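Local coordinates for 4-oxalmesaconate hydratase (Pseudomonas putida, PDB 5CGZ), which catalyses the zinc-dependent hydration of the enol form of oxalomesaconate to 4-carboxy-4-hydroxy-2-oxoadipate, the third step of gallate degradation, at residues K181-A184 and A185-C188; W196-Y199 and T200-A203; S45-L48 and W49-G52. One frame throughout, in Å; residues are numbered along the deposited sequence.

Contact 1: residues K181-A184 and A185-C188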
loop_
_atom_site.group_PDB
_atom_site.type_symbol
_atom_site.label_atom_id
_atom_site.label_comp_id
_atom_site.label_asym_id
_atom_site.label_seq_id
_atom_site.Cartn_x
_atom_site.Cartn_y
_atom_site.Cartn_z
ATOM N N LYS A 181 27.575 12.334 23.052
ATOM C CA LYS A 181 28.257 12.716 21.824
ATOM C C LYS A 181 27.262 13.251 20.798
ATOM O O LYS A 181 27.502 14.297 20.194
ATOM C CB LYS A 181 29.042 11.533 21.247
ATOM C CG LYS A 181 30.339 11.251 21.983
ATOM C CD LYS A 181 31.055 10.038 21.406
ATOM C CE LYS A 181 32.441 9.862 22.030
ATOM N NZ LYS A 181 33.127 8.658 21.468
ATOM N N LYS A 182 26.136 12.558 20.602
ATOM C CA LYS A 182 25.181 13.043 19.610
ATOM C C LYS A 182 24.693 14.434 19.994
ATOM O O LYS A 182 24.575 15.321 19.146
ATOM C CB LYS A 182 23.977 12.108 19.438
ATOM C CG LYS A 182 22.931 12.712 18.484
ATOM C CD LYS A 182 21.815 11.751 18.085
ATOM C CE LYS A 182 20.999 12.362 16.934
ATOM N NZ LYS A 182 19.971 11.428 16.376
ATOM N N TYR A 183 24.417 14.629 21.275
ATOM C CA TYR A 183 23.893 15.916 21.715
ATOM C C TYR A 183 24.941 17.032 21.617
ATOM O O TYR A 183 24.616 18.176 21.286
ATOM C CB TYR A 183 23.359 15.828 23.147
ATOM C CG TYR A 183 22.659 17.103 23.550
ATOM C CD1 TYR A 183 21.468 17.483 22.936
ATOM C CD2 TYR A 183 23.205 17.950 24.512
ATOM C CE1 TYR A 183 20.826 18.659 23.284
ATOM C CE2 TYR A 183 22.569 19.135 24.865
ATOM C CZ TYR A 183 21.385 19.482 24.244
ATOM O OH TYR A 183 20.753 20.647 24.586
ATOM N N ALA A 184 26.197 16.705 21.908
ATOM C CA ALA A 184 27.270 17.681 21.733
ATOM C C ALA A 184 27.413 18.053 20.261
ATOM O O ALA A 184 27.629 19.217 19.925
ATOM C CB ALA A 184 28.588 17.144 22.284
ATOM N N ALA A 185 27.276 17.071 19.374
ATOM C CA ALA A 185 27.307 17.367 17.940
ATOM C C ALA A 185 26.112 18.243 17.559
ATOM O O ALA A 185 26.233 19.184 16.774
ATOM C CB ALA A 185 27.309 16.081 17.124
ATOM N N ILE A 186 24.953 17.922 18.121
ATOM C CA ILE A 186 23.743 18.700 17.880
ATOM C C ILE A 186 23.948 20.173 18.251
ATOM O O ILE A 186 23.490 21.079 17.547
ATOM C CB ILE A 186 22.549 18.096 18.663
ATOM C CG1 ILE A 186 21.886 16.992 17.831
ATOM C CG2 ILE A 186 21.524 19.158 19.032
ATOM C CD1 ILE A 186 20.732 16.322 18.540
ATOM N N GLN A 187 24.661 20.409 19.349
ATOM C CA GLN A 187 24.907 21.773 19.807
ATOM C C GLN A 187 25.833 22.569 18.881
ATOM O O GLN A 187 25.910 23.786 18.985
ATOM C CB GLN A 187 25.469 21.752 21.228
ATOM C CG GLN A 187 24.406 21.409 22.261
ATOM C CD GLN A 187 24.917 21.466 23.680
ATOM O OE1 GLN A 187 24.364 22.180 24.511
ATOM N NE2 GLN A 187 25.961 20.699 23.971
ATOM N N CYS A 188 26.521 21.890 17.968
ATOM C CA CYS A 188 27.278 22.591 16.934
ATOM C C CYS A 188 26.359 23.254 15.911
ATOM O O CYS A 188 26.791 24.126 15.166
ATOM C CB CYS A 188 28.230 21.641 16.206
ATOM S SG CYS A 188 29.514 20.953 17.230
#
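Gln187 lays its side chain obliquely over the ring of Tyr183, one helical turn before it. Its CG sits 4.2 Å from the Tyr183 ring centroid and 24° off the normal, a CH-pi contact displaced toward the rim. Farther out, Gln187 CD comes within 3.5 Å of Tyr183 CE2, the amide plane tilted 32° from that of the ring. Two different first torsions bring the groups together: Tyr183 carries CG opposite its backbone N (chi1 -173°), while Gln187 CG lies opposite its carbonyl carbon and the glutamine chain, extended beyond CG, passes across the ring's CE2 side. Ile186 approaches the same ring obliquely, with CG2 4.2 Å from Tyr183 CD1. Ala185 N and Ile186 N bond to the carbonyls of Lys181 and Lys182. At Gln187 the ladder becomes less straight: its N donates to Tyr183 O at 3.0 Å and, weakly, to Ala184 O. Trp196 of helix 193-212 touches Tyr183, Ile186 and Gln187, while Lys182 leaves the cluster to form a salt bridge with Glu226. Across Tyr183 and Gln187, then, the side chains meet by dispersion and CH-pi attraction, and the specific polar bonding is left to the backbone.

Contact 2: residues W196-Y199 and T200-A203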
loop_
_atom_site.group_PDB
_atom_site.type_symbol
_atom_site.label_atom_id
_atom_site.label_comp_id
_atom_site.label_asym_id
_atom_site.label_seq_id
_atom_site.Cartn_x
_atom_site.Cartn_y
_atom_site.Cartn_z
ATOM N N TRP A 196 17.295 21.183 18.420
ATOM C CA TRP A 196 18.001 20.419 19.453
ATOM C C TRP A 196 16.975 19.682 20.290
ATOM O O TRP A 196 17.115 18.491 20.573
ATOM C CB TRP A 196 18.832 21.305 20.387
ATOM C CG TRP A 196 19.867 22.179 19.759
ATOM C CD1 TRP A 196 20.156 22.306 18.434
ATOM C CD2 TRP A 196 20.759 23.061 20.453
ATOM N NE1 TRP A 196 21.175 23.220 18.256
ATOM C CE2 TRP A 196 21.561 23.694 19.482
ATOM C CE3 TRP A 196 20.955 23.378 21.805
ATOM C CZ2 TRP A 196 22.545 24.626 19.817
ATOM C CZ3 TRP A 196 21.938 24.303 22.137
ATOM C CH2 TRP A 196 22.716 24.916 21.147
ATOM N N GLU A 197 15.947 20.422 20.694
ATOM C CA GLU A 197 14.885 19.896 21.542
ATOM C C GLU A 197 14.027 18.872 20.811
ATOM O O GLU A 197 13.656 17.855 21.385
ATOM C CB GLU A 197 14.003 21.037 22.055
ATOM C CG GLU A 197 14.698 21.926 23.065
ATOM C CD GLU A 197 14.197 23.367 23.042
ATOM O OE1 GLU A 197 13.071 23.620 22.552
ATOM O OE2 GLU A 197 14.944 24.249 23.513
ATOM N N TYR A 198 13.717 19.148 19.546
ATOM C CA TYR A 198 12.914 18.231 18.753
ATOM C C TYR A 198 13.608 16.875 18.634
ATOM O O TYR A 198 12.988 15.835 18.840
ATOM C CB TYR A 198 12.654 18.822 17.370
ATOM C CG TYR A 198 11.707 18.031 16.491
ATOM C CD1 TYR A 198 12.178 17.033 15.636
ATOM C CD2 TYR A 198 10.341 18.306 16.489
ATOM C CE1 TYR A 198 11.300 16.312 14.805
ATOM C CE2 TYR A 198 9.459 17.597 15.672
ATOM C CZ TYR A 198 9.942 16.607 14.829
ATOM O OH TYR A 198 9.054 15.918 14.017
ATOM N N TYR A 199 14.900 16.873 18.315
ATOM C CA TYR A 199 15.567 15.602 18.055
ATOM C C TYR A 199 15.987 14.909 19.342
ATOM O O TYR A 199 16.176 13.695 19.356
ATOM C CB TYR A 199 16.735 15.807 17.082
ATOM C CG TYR A 199 16.147 15.930 15.707
ATOM C CD1 TYR A 199 15.697 14.800 15.034
ATOM C CD2 TYR A 199 15.932 17.173 15.123
ATOM C CE1 TYR A 199 15.094 14.898 13.793
ATOM C CE2 TYR A 199 15.330 17.280 13.874
ATOM C CZ TYR A 199 14.911 16.136 13.218
ATOM O OH TYR A 199 14.310 16.223 11.987
ATOM N N THR A 200 16.059 15.661 20.435
ATOM C CA THR A 200 16.131 15.041 21.757
ATOM C C THR A 200 14.838 14.271 22.043
ATOM O O THR A 200 14.868 13.116 22.487
ATOM C CB THR A 200 16.362 16.088 22.872
ATOM O OG1 THR A 200 17.618 16.742 22.650
ATOM C CG2 THR A 200 16.376 15.417 24.250
ATOM N N ARG A 201 13.697 14.907 21.791
ATOM C CA ARG A 201 12.425 14.227 22.019
ATOM C C ARG A 201 12.296 13.006 21.103
ATOM O O ARG A 201 11.805 11.964 21.540
ATOM C CB ARG A 201 11.247 15.194 21.839
ATOM C CG ARG A 201 11.131 16.197 23.008
ATOM C CD ARG A 201 9.850 17.004 22.977
ATOM N NE ARG A 201 9.692 17.726 21.721
ATOM C CZ ARG A 201 9.960 19.016 21.545
ATOM N NH1 ARG A 201 10.405 19.760 22.557
ATOM N NH2 ARG A 201 9.774 19.565 20.353
ATOM N N VAL A 202 12.756 13.120 19.853
ATOM C CA VAL A 202 12.725 11.978 18.927
ATOM C C VAL A 202 13.478 10.786 19.514
ATOM O O VAL A 202 12.956 9.674 19.550
ATOM C CB VAL A 202 13.341 12.309 17.544
ATOM C CG1 VAL A 202 13.488 11.027 16.701
ATOM C CG2 VAL A 202 12.483 13.334 16.800
ATOM N N ALA A 203 14.699 11.025 19.991
ATOM C CA ALA A 203 15.522 9.944 20.543
ATOM C C ALA A 203 14.869 9.321 21.778
ATOM O O ALA A 203 14.929 8.104 21.983
ATOM C CB ALA A 203 16.931 10.455 20.882
HETATM O O HOH W 1 10.556 22.860 21.743
#
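Thr200 turns its hydroxyl back onto the carbonyl of Trp196, OG1 donating to Trp196 O at 2.8 Å from beside its own backbone N, anti to the carbonyl carbon (chi1 -62°). Thr200 N bonds to the same oxygen from the opposite face of the carbonyl plane, so two donors of one residue grip it. Next to this, the chain of Arg201 bends at chi3 (-57°) and folds its guanidinium back along the helix, one face over Glu197 O and its plane 81° from that of the Tyr198 ring. A water in the guanidinium plane accepts from Arg201 NH1 at 3.2 Å and donates to Glu197 OE1 at 2.7 Å, joining opposite charges that do not touch directly. Val202 CG2 reaches both tyrosines, 3.8 Å from Tyr198 CE1 and 3.9 Å from Tyr199 CD1. Tyr198 CD1 in turn lies above the centre of the Tyr199 ring. Farther out, Arg201 NE bonds to Gln205 of the second subunit, and Tyr199 OH to Arg17 and His160. Replacing Arg201 by an alanine would probably leave the water on Glu197 OE1 without its NH1 donor and that Gln205 without its NE partner. The hydroxyl-to-carbonyl bond of Thr200 is familiar for threonine within an alpha-helix, here one facing another subunit.

Contact 3: residues S45-L48 and W49-G52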
loop_
_atom_site.group_PDB
_atom_site.type_symbol
_atom_site.label_atom_id
_atom_site.label_comp_id
_atom_site.label_asym_id
_atom_site.label_seq_id
_atom_site.Cartn_x
_atom_site.Cartn_y
_atom_site.Cartn_z
ATOM N N SER A 45 19.014 27.288 6.074
ATOM C CA SER A 45 19.882 28.289 6.698
ATOM C C SER A 45 19.183 29.624 6.957
ATOM O O SER A 45 19.776 30.685 6.773
ATOM C CB SER A 45 21.110 28.517 5.813
ATOM O OG SER A 45 21.866 27.325 5.669
ATOM N N ALA A 46 17.927 29.564 7.392
ATOM C CA ALA A 46 17.099 30.759 7.550
ATOM C C ALA A 46 17.709 31.801 8.497
ATOM O O ALA A 46 17.698 32.994 8.195
ATOM C CB ALA A 46 15.705 30.364 8.035
ATOM N N LYS A 47 18.233 31.351 9.634
ATOM C CA LYS A 47 18.836 32.260 10.604
ATOM C C LYS A 47 19.919 33.115 9.962
ATOM O O LYS A 47 19.966 34.327 10.167
ATOM C CB LYS A 47 19.420 31.490 11.781
ATOM C CG LYS A 47 18.392 30.997 12.782
ATOM C CD LYS A 47 17.834 32.133 13.623
ATOM C CE LYS A 47 17.326 31.624 14.973
ATOM N NZ LYS A 47 16.199 30.666 14.829
ATOM N N LEU A 48 20.777 32.486 9.166
ATOM C CA LEU A 48 21.844 33.225 8.505
ATOM C C LEU A 48 21.295 34.221 7.488
ATOM O O LEU A 48 21.755 35.358 7.426
ATOM C CB LEU A 48 22.836 32.265 7.838
ATOM C CG LEU A 48 23.676 31.488 8.852
ATOM C CD1 LEU A 48 24.672 30.575 8.168
ATOM C CD2 LEU A 48 24.386 32.465 9.778
ATOM N N TRP A 49 20.307 33.813 6.698
ATOM C CA TRP A 49 19.765 34.711 5.678
ATOM C C TRP A 49 19.076 35.929 6.294
ATOM O O TRP A 49 18.930 36.958 5.641
ATOM C CB TRP A 49 18.801 33.962 4.750
ATOM C CG TRP A 49 19.541 33.066 3.810
ATOM C CD1 TRP A 49 19.574 31.699 3.822
ATOM C CD2 TRP A 49 20.404 33.481 2.743
ATOM N NE1 TRP A 49 20.389 31.241 2.811
ATOM C CE2 TRP A 49 20.911 32.316 2.135
ATOM C CE3 TRP A 49 20.791 34.730 2.237
ATOM C CZ2 TRP A 49 21.785 32.358 1.047
ATOM C CZ3 TRP A 49 21.659 34.773 1.156
ATOM C CH2 TRP A 49 22.144 33.594 0.571
ATOM N N ARG A 50 18.675 35.812 7.555
ATOM C CA ARG A 50 18.039 36.919 8.254
ATOM C C ARG A 50 19.049 37.967 8.748
ATOM O O ARG A 50 18.674 39.095 9.064
ATOM C CB ARG A 50 17.208 36.385 9.417
ATOM C CG ARG A 50 15.958 35.657 8.956
ATOM C CD ARG A 50 15.328 34.879 10.082
ATOM N NE ARG A 50 14.298 33.964 9.596
ATOM C CZ ARG A 50 13.683 33.071 10.363
ATOM N NH1 ARG A 50 13.996 32.979 11.648
ATOM N NH2 ARG A 50 12.759 32.267 9.851
ATOM N N LYS A 51 20.323 37.599 8.813
ATOM C CA LYS A 51 21.377 38.579 9.055
ATOM C C LYS A 51 21.564 39.429 7.803
ATOM O O LYS A 51 21.128 39.057 6.712
ATOM C CB LYS A 51 22.696 37.900 9.430
ATOM C CG LYS A 51 22.668 37.099 10.723
ATOM C CD LYS A 51 24.014 36.415 10.942
ATOM C CE LYS A 51 24.215 35.980 12.395
ATOM N NZ LYS A 51 23.208 34.981 12.861
ATOM N N GLY A 52 22.223 40.568 7.952
ATOM C CA GLY A 52 22.447 41.441 6.816
ATOM C C GLY A 52 23.636 41.032 5.968
ATOM O O GLY A 52 24.595 40.433 6.464
#
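With chi1 near -74° and chi2 at 110°, Trp49 directs its indole back toward the start of the helix, where CD1 lies 3.1 Å from Ser45 O, approaching it obliquely. Ser45 O also accepts from Trp49 N, which lies in the carbonyl plane at 3.2 Å. Arg50 starts out in a similar way (chi1 -71°) but then stays extended to NE, laying one guanidinium face over the methyl of Ala46, whose CB is 3.9 Å from Arg50 NH2. Lys47 NZ comes to 4.5 Å from Arg50 NH1, a pair of like charges, and Arg50 NH2 has its countercharge in Glu140 of the third subunit. Lys51 CD lies 4.1 Å from Leu48 CD2, and a bend at the last torsion brings NZ back to the same methyl, while Lys51 N bonds to Leu48 O from well above the carbonyl plane as the helix gives out. Ser45 takes the N-cap position without a capping bond, its OG engaged instead by Arg63 and Gly40 O. Trp49 NE1 is likewise tied to Glu41 O, so the short helix 46-50 is anchored to the segment after strand 31-36, with Ser45, Leu48 and Trp49 resting against helix 56-74.

Contacts 1 and 2 adjoin, their centres 11 Å apart, on consecutive helices that touch, for example with Tyr183 CE1 3.8 Å from Thr200 OG1. A bound glycerol, probably from the crystallisation liquor, lies about 4 Å from the side chains of both Tyr183 and Thr200. Contact 3 stands apart, its nearest atoms about 10 Å from either of the others. Their distances from the zinc held by His10, Asp13, Glu44 and His123 differ: the side chain of Tyr199 is about 8 Å from the metal, that of Ser45 about 10 Å and that of Lys182 about 14 Å. Ser45 directly follows the zinc ligand Glu44 in sequence. Contacts 2 and 3 also reach neighbouring subunits.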